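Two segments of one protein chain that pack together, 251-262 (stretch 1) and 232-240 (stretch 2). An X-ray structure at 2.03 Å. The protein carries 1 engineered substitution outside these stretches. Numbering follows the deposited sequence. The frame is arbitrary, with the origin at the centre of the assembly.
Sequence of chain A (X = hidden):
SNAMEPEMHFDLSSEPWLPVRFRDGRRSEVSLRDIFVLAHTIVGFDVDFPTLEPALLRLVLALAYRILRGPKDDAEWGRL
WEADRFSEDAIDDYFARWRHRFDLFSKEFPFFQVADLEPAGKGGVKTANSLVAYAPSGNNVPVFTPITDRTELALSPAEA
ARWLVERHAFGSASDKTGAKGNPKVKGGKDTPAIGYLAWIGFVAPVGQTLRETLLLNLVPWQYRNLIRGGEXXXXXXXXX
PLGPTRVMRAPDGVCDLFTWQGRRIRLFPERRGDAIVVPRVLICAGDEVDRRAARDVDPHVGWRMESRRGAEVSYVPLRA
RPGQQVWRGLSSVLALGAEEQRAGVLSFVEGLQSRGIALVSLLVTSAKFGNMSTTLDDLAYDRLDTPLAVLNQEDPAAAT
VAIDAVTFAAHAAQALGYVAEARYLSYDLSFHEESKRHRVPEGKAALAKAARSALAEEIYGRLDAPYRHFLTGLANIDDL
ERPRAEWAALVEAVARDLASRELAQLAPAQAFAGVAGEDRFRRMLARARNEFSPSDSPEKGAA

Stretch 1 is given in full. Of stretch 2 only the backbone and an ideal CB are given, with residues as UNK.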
# COMPACT_ATOMS: atom_id res chain seq x y z
N PRO A 251 13.96 -6.68 13.83
CA PRO A 251 12.94 -7.74 14.01
C PRO A 251 13.53 -9.15 13.86
O PRO A 251 14.45 -9.31 13.08
CB PRO A 251 11.86 -7.41 12.97
CG PRO A 251 12.46 -6.40 12.06
CD PRO A 251 13.73 -5.86 12.64
N ASP A 252 13.03 -10.14 14.62
CA ASP A 252 13.52 -11.51 14.56
C ASP A 252 13.07 -12.23 13.30
O ASP A 252 13.62 -13.24 12.91
CB ASP A 252 13.03 -12.29 15.78
CG ASP A 252 13.56 -11.76 17.10
OD1 ASP A 252 14.61 -11.04 17.09
OD2 ASP A 252 12.90 -12.01 18.14
N GLY A 253 11.98 -11.75 12.74
CA GLY A 253 11.35 -12.31 11.56
C GLY A 253 10.03 -11.63 11.30
O GLY A 253 9.67 -10.61 11.94
N VAL A 254 9.25 -12.24 10.41
CA VAL A 254 7.98 -11.64 9.99
C VAL A 254 6.92 -11.62 11.05
O VAL A 254 6.15 -10.65 11.07
CB VAL A 254 7.37 -12.26 8.71
CG1 VAL A 254 8.14 -11.80 7.48
CG2 VAL A 254 7.29 -13.78 8.79
N CYS A 255 6.81 -12.63 11.91
CA CYS A 255 5.78 -12.61 12.97
C CYS A 255 6.02 -11.47 13.92
O CYS A 255 5.05 -10.87 14.36
CB CYS A 255 5.69 -13.91 13.74
SG CYS A 255 5.22 -15.33 12.73
N ASP A 256 7.30 -11.20 14.24
CA ASP A 256 7.71 -10.09 15.11
C ASP A 256 7.40 -8.74 14.37
O ASP A 256 6.65 -7.91 14.88
CB ASP A 256 9.22 -10.27 15.42
CG ASP A 256 9.83 -9.30 16.38
OD1 ASP A 256 9.07 -8.67 17.16
OD2 ASP A 256 11.08 -9.16 16.34
N LEU A 257 7.84 -8.61 13.12
CA LEU A 257 7.67 -7.38 12.38
C LEU A 257 6.22 -7.06 12.08
O LEU A 257 5.80 -5.92 12.26
CB LEU A 257 8.45 -7.40 11.09
CG LEU A 257 8.40 -6.11 10.21
CD1 LEU A 257 8.82 -4.85 11.00
CD2 LEU A 257 9.28 -6.34 8.99
N PHE A 258 5.48 -8.05 11.62
CA PHE A 258 4.08 -7.89 11.33
C PHE A 258 3.18 -7.50 12.56
O PHE A 258 2.07 -7.10 12.34
CB PHE A 258 3.52 -9.14 10.70
CG PHE A 258 3.96 -9.48 9.28
CD1 PHE A 258 4.89 -8.70 8.61
CD2 PHE A 258 3.45 -10.59 8.65
CE1 PHE A 258 5.32 -9.06 7.30
CE2 PHE A 258 3.91 -10.98 7.39
CZ PHE A 258 4.74 -10.14 6.67
N THR A 259 3.67 -7.64 13.81
CA THR A 259 2.93 -7.29 15.00
C THR A 259 3.69 -6.27 15.84
O THR A 259 3.48 -6.18 17.04
CB THR A 259 2.68 -8.58 15.79
OG1 THR A 259 3.93 -9.17 16.21
CG2 THR A 259 1.87 -9.57 15.00
N TRP A 260 4.54 -5.48 15.19
CA TRP A 260 5.47 -4.59 15.87
C TRP A 260 4.77 -3.60 16.77
O TRP A 260 3.87 -2.89 16.32
CB TRP A 260 6.31 -3.83 14.82
CG TRP A 260 7.54 -3.20 15.37
CD1 TRP A 260 7.75 -1.87 15.60
CD2 TRP A 260 8.76 -3.87 15.68
NE1 TRP A 260 9.05 -1.67 16.02
CE2 TRP A 260 9.69 -2.88 16.07
CE3 TRP A 260 9.20 -5.19 15.58
CZ2 TRP A 260 11.03 -3.18 16.33
CZ3 TRP A 260 10.53 -5.48 15.82
CH2 TRP A 260 11.42 -4.48 16.22
N GLN A 261 5.18 -3.54 18.01
CA GLN A 261 4.70 -2.54 18.96
C GLN A 261 5.48 -1.27 18.74
O GLN A 261 6.31 -0.85 19.56
CB GLN A 261 4.81 -3.08 20.40
CG GLN A 261 4.09 -4.42 20.59
CD GLN A 261 2.61 -4.30 20.42
OE1 GLN A 261 1.90 -3.84 21.30
NE2 GLN A 261 2.12 -4.64 19.26
N GLY A 262 5.04 -0.54 17.70
CA GLY A 262 5.63 0.75 17.34
C GLY A 262 5.19 1.89 18.23
O GLY A 262 5.78 2.97 18.18
N UNK A 232 11.38 -19.91 15.90
CA UNK A 232 11.61 -18.99 17.01
C UNK A 232 11.11 -17.57 16.75
O UNK A 232 11.30 -16.72 17.61
CB UNK A 232 13.11 -18.95 17.33
N UNK A 233 10.50 -17.30 15.61
CA UNK A 233 10.01 -15.94 15.28
C UNK A 233 8.58 -15.79 15.79
O UNK A 233 7.67 -16.33 15.19
CB UNK A 233 10.07 -15.68 13.77
N UNK A 234 8.39 -15.13 16.93
CA UNK A 234 7.08 -15.09 17.54
C UNK A 234 6.47 -13.65 17.54
O UNK A 234 7.16 -12.65 17.63
CB UNK A 234 7.18 -15.63 18.97
N UNK A 235 5.15 -13.58 17.49
CA UNK A 235 4.49 -12.27 17.47
C UNK A 235 4.44 -11.63 18.86
O UNK A 235 4.70 -12.29 19.87
CB UNK A 235 3.07 -12.41 16.91
N UNK A 236 4.02 -10.38 18.90
CA UNK A 236 4.01 -9.55 20.10
C UNK A 236 3.23 -10.18 21.27
O UNK A 236 3.69 -10.07 22.41
CB UNK A 236 3.41 -8.18 19.76
N UNK A 237 2.10 -10.82 20.99
CA UNK A 237 1.24 -11.43 22.03
C UNK A 237 1.83 -12.72 22.57
O UNK A 237 1.31 -13.17 23.57
CB UNK A 237 -0.16 -11.71 21.47
N UNK A 238 2.90 -13.29 22.00
CA UNK A 238 3.61 -14.43 22.58
C UNK A 238 4.78 -13.93 23.35
O UNK A 238 5.36 -14.68 24.08
CB UNK A 238 4.06 -15.42 21.51
N UNK A 239 5.17 -12.68 23.18
CA UNK A 239 6.32 -12.14 23.92
C UNK A 239 5.84 -11.57 25.26
O UNK A 239 4.64 -11.39 25.50
CB UNK A 239 7.04 -11.06 23.10
N UNK A 240 6.76 -11.32 26.14
CA UNK A 240 6.44 -10.64 27.38
C UNK A 240 5.79 -9.28 27.08
O UNK A 240 6.23 -8.59 26.14
CB UNK A 240 7.70 -10.47 28.23

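Position 232 sends its CA-to-CB bond sideways, with no atom of stretch 1 near the CB, so stretch 1 leaves the choice open. It is Asp232, whose side chain leads away.

Position 233 is tightly constrained. Its CB points toward the start of the helix, 4.2 Å from Gly253 CA, where the first-turn amides of Cys255 and Asp256 have no acceptor within the helix. A short acceptor is wanted: Asp or Asn could reach, and a carboxylate could serve two amides at once. Asp233 does so, with chi1 t. Cys255 N donates to Asp233 OD2 at 2.8 Å and Asp256 N to Asp233 OD1 at 3.0 Å. Gly253 leaves the room, since an ideal CB there would lie 2.5 Å from Asp233 CG, a clash.

At 234 the CB points away into space free of stretch 1, and an extended backbone (-114/150) favours a beta-branched residue without requiring one. Val234 fits, with Val234 O 3.6 Å from Asp256 CA.

Position 235 has phi -78 and psi 171, and its CB passes sideways, 3.4 Å from Thr259 OG1. A small or compact side chain is suggested, and the phi admits proline. Pro235 packs its CD 4.0 Å from Cys255 CB, while its CA makes a CA-H...O contact with Cys255 O at 3.5 Å.

At 236 the CB points toward stretch 1, 3.4 Å from Thr259 O and 3.8 Å from Gln261 NE2, so small residues such as Ala or Ser suit best. Ala236 takes the place. Its backbone adds the specific link: Ala236 N donates to Thr259 OG1 at 3.0 Å, and that hydroxyl in turn donates to Cys255 O at 2.8 Å.

From 237 the CB starts sideways, clear of stretch 1; a long side chain could turn back to the Thr259 methyl, a shorter one would miss it. Trp237 (chi1 p) returns, bringing CZ3 to 3.5 Å from Thr259 CG2.

Position 238 is out of reach and leaves the choice open; Glu238 bonds elsewhere in the structure.

At 239 the CB points toward stretch 1 but finds nothing close. The carboxylates of Asp252 and Asp256 lie farther on, asking for a long cation, Lys or Arg. Arg239 forms a salt bridge, NH1 to Asp252 OD2 at 2.7 Å, at the guanidinium edge. Asp256 OD1 lies over one face, 3.6 Å from Arg239 NH2, a long bridge of charge alone. Arg239 NH2 also donates to Val234 O at 2.9 Å.

Position 240 is out of reach, and Asp240 makes no contact with stretch 1.

Stretch 2 232-240: DDVPAWERD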
# COMPACT_ATOMS: atom_id res chain seq x y z
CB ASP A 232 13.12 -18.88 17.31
CG ASP A 232 13.76 -20.20 17.68
OD1 ASP A 232 13.17 -20.94 18.51
OD2 ASP A 232 14.86 -20.49 17.15
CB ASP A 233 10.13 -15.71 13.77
CG ASP A 233 9.35 -14.51 13.26
OD1 ASP A 233 9.32 -13.46 13.97
OD2 ASP A 233 8.76 -14.62 12.17
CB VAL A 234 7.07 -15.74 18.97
CG1 VAL A 234 7.63 -17.17 18.92
CG2 VAL A 234 7.82 -14.92 20.00
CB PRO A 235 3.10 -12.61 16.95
CG PRO A 235 2.87 -13.98 17.41
CD PRO A 235 4.16 -14.67 17.34
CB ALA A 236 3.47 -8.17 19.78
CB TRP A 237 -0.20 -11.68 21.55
CG TRP A 237 -0.30 -12.57 20.38
CD1 TRP A 237 -0.15 -13.93 20.34
CD2 TRP A 237 -0.39 -12.13 19.02
NE1 TRP A 237 -0.29 -14.37 19.07
CE2 TRP A 237 -0.37 -13.29 18.22
CE3 TRP A 237 -0.55 -10.89 18.41
CZ2 TRP A 237 -0.46 -13.22 16.83
CZ3 TRP A 237 -0.63 -10.83 17.04
CH2 TRP A 237 -0.65 -12.00 16.27
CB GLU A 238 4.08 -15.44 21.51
CG GLU A 238 2.91 -16.14 20.84
CD GLU A 238 3.34 -17.31 19.99
OE1 GLU A 238 4.34 -17.97 20.34
OE2 GLU A 238 2.68 -17.56 18.96
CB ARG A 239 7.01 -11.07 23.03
CG ARG A 239 7.51 -11.68 21.72
CD ARG A 239 7.71 -10.63 20.58
NE ARG A 239 9.12 -10.29 20.49
CZ ARG A 239 10.02 -10.89 19.73
NH1 ARG A 239 11.29 -10.52 19.78
NH2 ARG A 239 9.66 -11.83 18.86
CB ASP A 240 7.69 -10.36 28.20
CG ASP A 240 8.37 -11.58 28.77
OD1 ASP A 240 7.70 -12.63 28.89
OD2 ASP A 240 9.57 -11.49 29.07
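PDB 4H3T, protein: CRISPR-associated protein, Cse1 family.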